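Local coordinates for protein toll-receptor-related 2 (Hydra vulgaris, PDB 4W8H) that probably takes part in Toll-type receptor signalling through its flavodoxin-like cytoplasmic TIR domain, a module that serves protein-protein association in this family, at residues A[65-70]-A[93-98]; A[79-83]-A[100-104]. One frame throughout, in Å; residues are numbered along the deposited sequence. Where two conformers were deposited one is given.

Contact 1: A[65-70]-A[93-98]; sequences MSPDFF and RPCEVP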
# COMPACT_ATOMS: atom_id res chain seq x y z
N MET A 65 0.32 0.67 7.08
CA MET A 65 0.77 1.42 8.23
C MET A 65 0.96 0.48 9.43
O MET A 65 0.13 -0.40 9.74
CB MET A 65 -0.24 2.50 8.58
CG MET A 65 -0.47 3.48 7.42
SD MET A 65 -1.45 4.93 7.88
CE MET A 65 -3.02 4.14 8.20
N SER A 66 2.05 0.72 10.13
CA SER A 66 2.45 -0.02 11.33
C SER A 66 3.60 0.77 11.97
O SER A 66 4.16 1.67 11.34
CB SER A 66 3.00 -1.39 10.94
OG SER A 66 4.30 -1.29 10.39
N PRO A 67 4.01 0.39 13.18
CA PRO A 67 5.15 1.09 13.76
C PRO A 67 6.40 0.99 12.92
O PRO A 67 7.19 1.93 12.83
CB PRO A 67 5.34 0.41 15.12
CG PRO A 67 3.97 -0.16 15.46
CD PRO A 67 3.38 -0.55 14.13
N ASP A 68 6.59 -0.16 12.27
CA ASP A 68 7.79 -0.35 11.45
C ASP A 68 7.75 0.41 10.13
O ASP A 68 8.77 0.87 9.62
CB ASP A 68 8.04 -1.82 11.24
CG ASP A 68 8.40 -2.52 12.54
OD1 ASP A 68 9.40 -2.10 13.18
OD2 ASP A 68 7.67 -3.46 12.94
N PHE A 69 6.55 0.59 9.57
CA PHE A 69 6.40 1.41 8.37
C PHE A 69 6.99 2.80 8.59
O PHE A 69 7.70 3.32 7.74
CB PHE A 69 4.93 1.57 8.02
CG PHE A 69 4.70 2.33 6.77
CD1 PHE A 69 4.58 3.70 6.79
CD2 PHE A 69 4.60 1.68 5.57
CE1 PHE A 69 4.41 4.42 5.63
CE2 PHE A 69 4.43 2.41 4.38
CZ PHE A 69 4.35 3.78 4.42
N PHE A 70 6.66 3.41 9.73
CA PHE A 70 7.02 4.81 10.01
C PHE A 70 8.44 4.97 10.52
O PHE A 70 8.86 6.10 10.83
CB PHE A 70 5.97 5.44 10.94
CG PHE A 70 4.64 5.62 10.26
CD1 PHE A 70 4.51 6.46 9.15
CD2 PHE A 70 3.54 4.92 10.70
CE1 PHE A 70 3.30 6.58 8.48
CE2 PHE A 70 2.34 5.06 10.06
CZ PHE A 70 2.21 5.89 8.93
N ARG A 93 -1.19 -2.48 11.88
CA ARG A 93 -0.88 -2.57 13.31
C ARG A 93 -1.01 -1.19 13.94
O ARG A 93 -0.62 -0.23 13.31
CB ARG A 93 0.52 -3.12 13.53
CG ARG A 93 0.69 -4.58 13.14
CD ARG A 93 2.18 -4.88 12.79
NE ARG A 93 3.05 -4.54 13.88
CZ ARG A 93 4.32 -4.16 13.79
NH1 ARG A 93 4.93 -4.00 12.61
NH2 ARG A 93 4.95 -3.91 14.94
N PRO A 94 -1.52 -1.10 15.18
CA PRO A 94 -1.66 0.22 15.82
C PRO A 94 -0.33 0.94 15.91
O PRO A 94 0.72 0.34 16.15
CB PRO A 94 -2.19 -0.11 17.22
CG PRO A 94 -2.87 -1.45 17.06
CD PRO A 94 -1.97 -2.19 16.08
N CYS A 95 -0.36 2.25 15.69
CA CYS A 95 0.86 3.04 15.65
C CYS A 95 0.51 4.51 15.75
O CYS A 95 -0.64 4.91 15.58
CB CYS A 95 1.67 2.76 14.38
SG CYS A 95 0.80 3.05 12.86
N GLU A 96 1.52 5.33 15.95
CA GLU A 96 1.37 6.77 15.86
C GLU A 96 1.38 7.15 14.39
O GLU A 96 2.41 7.05 13.73
CB GLU A 96 2.52 7.50 16.56
CG GLU A 96 2.33 9.02 16.59
CD GLU A 96 3.38 9.74 17.42
OE1 GLU A 96 4.04 9.09 18.23
OE2 GLU A 96 3.57 10.97 17.24
N VAL A 97 0.23 7.58 13.91
CA VAL A 97 0.04 8.00 12.53
C VAL A 97 0.48 9.47 12.45
O VAL A 97 0.03 10.30 13.26
CB VAL A 97 -1.44 7.83 12.11
CG1 VAL A 97 -1.66 8.36 10.72
CG2 VAL A 97 -1.83 6.35 12.17
N PRO A 98 1.38 9.80 11.51
CA PRO A 98 1.88 11.18 11.41
C PRO A 98 0.82 12.21 11.13
O PRO A 98 -0.25 11.88 10.56
CB PRO A 98 2.92 11.11 10.28
CG PRO A 98 2.59 9.92 9.52
CD PRO A 98 1.96 8.93 10.48
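Pro98 and Phe69 clasp the ring of Phe70 between them, the proline from across the contact and the neighbouring phenylalanine from the opposite face, while two sulfur atoms lie in the plane of the same ring. Pro98 CD makes a CH-pi contact, 3.6 Å from the Phe70 ring centroid and displaced toward the rim, close to CE1 and CZ. Cys95 SG approaches the edge instead, 3.8 Å from Phe70 CE2, and Met65 SD is the second sulfur at the edge. With SG wedged between its own backbone N and carbonyl carbon (chi1 57°), Cys95 reaches the ring while its CB packs 3.7 Å from Pro67 CD.

At the other end Arg93 lays one face of its guanidinium against Pro67, whose CD sits over the centre of that face, 3.7 Å from CZ. The bend at chi3 (57°) helps bring the head round to Asp68. Arg93 NH1 donates to Asp68 OD2 over 2.8 Å in a nearly straight salt bridge, on the anti side and somewhat out of the carboxylate plane, with the two planes 40° apart; NH2 adds a weak bond to the same oxygen. Asp15 is a second acidic partner of NH1, so its positive charge is probably balanced by two carboxylates. Asp15 also bonds Ser66 OG, which in turn accepts from Phe69 N at 3.0 Å, an ST motif that shapes the turn after the strand.

Arg93 N donates to Met65 O over 3.3 Å, adding to the backbone bonds of Met65 with Ile90 and Tyr92 just where the strand pairing ends. The contact thus joins the loops that leave the C-terminal ends of neighbouring parallel strands 58-65 and 87-91, an arrangement characteristic of the flavodoxin-like alpha/beta fold of TIR domains.

Contact 2: A[79-83]-A[100-104]; sequences LQIGL and FLNHM
Phe100 points its ring edge at Leu79: CD2 of the leucine lies in the ring plane, 3.8 Å from CE1, and the two side chains meet head-on. Phe100 CG lies between the backbone N and the carbonyl carbon (chi1 60°), a setting that turns the ring toward the helix. Leu83, one turn after Leu79 and bonded from its N to Leu79 O, lies roughly perpendicular to the phenylalanine and brings CD1 to 3.8 Å from Phe100 CD1. Gln80 also comes across nearly at right angles; its NE2 is 3.6 Å from Phe100 CZ, the amide plane is tilted 66° to the ring, and its polar partner is Asp76 on the same helix. In this TIR domain the contact packs helix 73-82, the helix of the beta-alpha-beta crossover between parallel strands 58-65 and 87-91 of the flavodoxin-like fold, against the loop leading to strand 107-108. Were Phe100 replaced by an alanine, a gap would probably open beside Leu79 and Leu83, and the Gln80 amide would lose its aromatic neighbour. Deeper in, the branches of Leu101 divide between the two leucines, CD1 going to Leu79 CD2 and CD2 lying 4.1 Å from Leu83 CD2. Met104 closes a type I turn begun at Leu101; its chain runs straight to SD, then bends, bringing CE to 4.3 Å from Leu83 CD2, and also packs on Ile87 and Pro89.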
# COMPACT_ATOMS: atom_id res chain seq x y z
N LEU A 79 5.95 7.15 0.48
CA LEU A 79 4.76 7.83 0.93
C LEU A 79 4.74 9.28 0.49
O LEU A 79 3.70 9.80 0.06
CB LEU A 79 4.61 7.73 2.46
CG LEU A 79 3.45 8.46 3.15
CD1 LEU A 79 2.10 8.05 2.62
CD2 LEU A 79 3.49 8.14 4.62
N GLN A 80 5.86 9.97 0.65
CA GLN A 80 5.91 11.38 0.25
C GLN A 80 5.53 11.57 -1.22
O GLN A 80 4.74 12.46 -1.56
CB GLN A 80 7.30 11.99 0.53
CG GLN A 80 7.72 12.05 1.99
CD GLN A 80 6.75 12.79 2.87
OE1 GLN A 80 6.17 13.81 2.47
NE2 GLN A 80 6.57 12.28 4.09
N ILE A 81 6.05 10.73 -2.10
CA ILE A 81 5.68 10.83 -3.51
C ILE A 81 4.23 10.35 -3.71
O ILE A 81 3.46 10.93 -4.48
CB ILE A 81 6.69 10.10 -4.40
CG1 ILE A 81 8.09 10.71 -4.15
CG2 ILE A 81 6.28 10.22 -5.86
CD1 ILE A 81 9.23 9.79 -4.45
N GLY A 82 3.83 9.32 -2.96
CA GLY A 82 2.47 8.80 -3.05
C GLY A 82 1.39 9.82 -2.73
O GLY A 82 0.31 9.76 -3.32
N LEU A 83 1.69 10.76 -1.84
CA LEU A 83 0.74 11.82 -1.51
C LEU A 83 0.42 12.70 -2.72
O LEU A 83 -0.60 13.36 -2.75
CB LEU A 83 1.27 12.68 -0.40
CG LEU A 83 1.40 12.00 0.96
CD1 LEU A 83 2.09 12.98 1.91
CD2 LEU A 83 0.03 11.55 1.51
N PHE A 100 0.34 14.44 8.99
CA PHE A 100 -0.16 14.68 7.63
C PHE A 100 -1.08 13.56 7.15
O PHE A 100 -1.77 13.71 6.14
CB PHE A 100 0.99 14.94 6.63
CG PHE A 100 1.97 13.81 6.53
CD1 PHE A 100 1.74 12.76 5.67
CD2 PHE A 100 3.10 13.77 7.33
CE1 PHE A 100 2.64 11.71 5.57
CE2 PHE A 100 4.01 12.72 7.24
CZ PHE A 100 3.77 11.69 6.35
N LEU A 101 -1.19 12.49 7.93
CA LEU A 101 -2.15 11.42 7.69
C LEU A 101 -3.27 11.37 8.71
O LEU A 101 -4.15 10.51 8.59
CB LEU A 101 -1.46 10.07 7.66
CG LEU A 101 -0.52 9.80 6.51
CD1 LEU A 101 -0.01 8.36 6.63
CD2 LEU A 101 -1.20 10.04 5.16
N ASN A 102 -3.29 12.32 9.66
CA ASN A 102 -4.22 12.24 10.79
C ASN A 102 -5.63 12.71 10.46
O ASN A 102 -6.52 12.71 11.32
CB ASN A 102 -3.68 12.97 12.05
CG ASN A 102 -3.75 14.52 11.97
OD1 ASN A 102 -4.24 15.11 10.98
ND2 ASN A 102 -3.29 15.18 13.04
N HIS A 103 -5.83 13.12 9.22
CA HIS A 103 -7.14 13.50 8.73
C HIS A 103 -7.45 12.82 7.40
O HIS A 103 -8.18 13.35 6.59
CB HIS A 103 -7.29 15.03 8.65
CG HIS A 103 -6.19 15.75 7.92
ND1 HIS A 103 -4.97 16.02 8.49
CD2 HIS A 103 -6.16 16.30 6.69
CE1 HIS A 103 -4.21 16.68 7.63
NE2 HIS A 103 -4.91 16.86 6.53
N MET A 104 -6.86 11.65 7.19
CA MET A 104 -7.12 10.84 6.02
C MET A 104 -7.79 9.52 6.42
O MET A 104 -7.35 8.82 7.33
CB MET A 104 -5.80 10.54 5.32
CG MET A 104 -5.99 9.78 4.04
SD MET A 104 -4.50 9.50 3.12
CE MET A 104 -4.04 11.15 2.69

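Contacts 1 and 2 have centres about 13 Å apart and meet through apolar side chains. Leu101 CD1 touches both Met65 SD, at 3.9 Å, and Phe70 CZ, at 4.0 Å, while Leu79 CD2 lies 4.0 Å from Phe69 CE1. Their segments alternate along the chain: 65-70 leads into the helix that carries 79-83, and 93-98 runs on to 100-104. The long connection before strand 107-108 therefore packs first against the loop after strand 58-65 and then against the following helix. Contact 1 also has a charged outer end, whereas contact 2 is mainly aliphatic and aromatic packing.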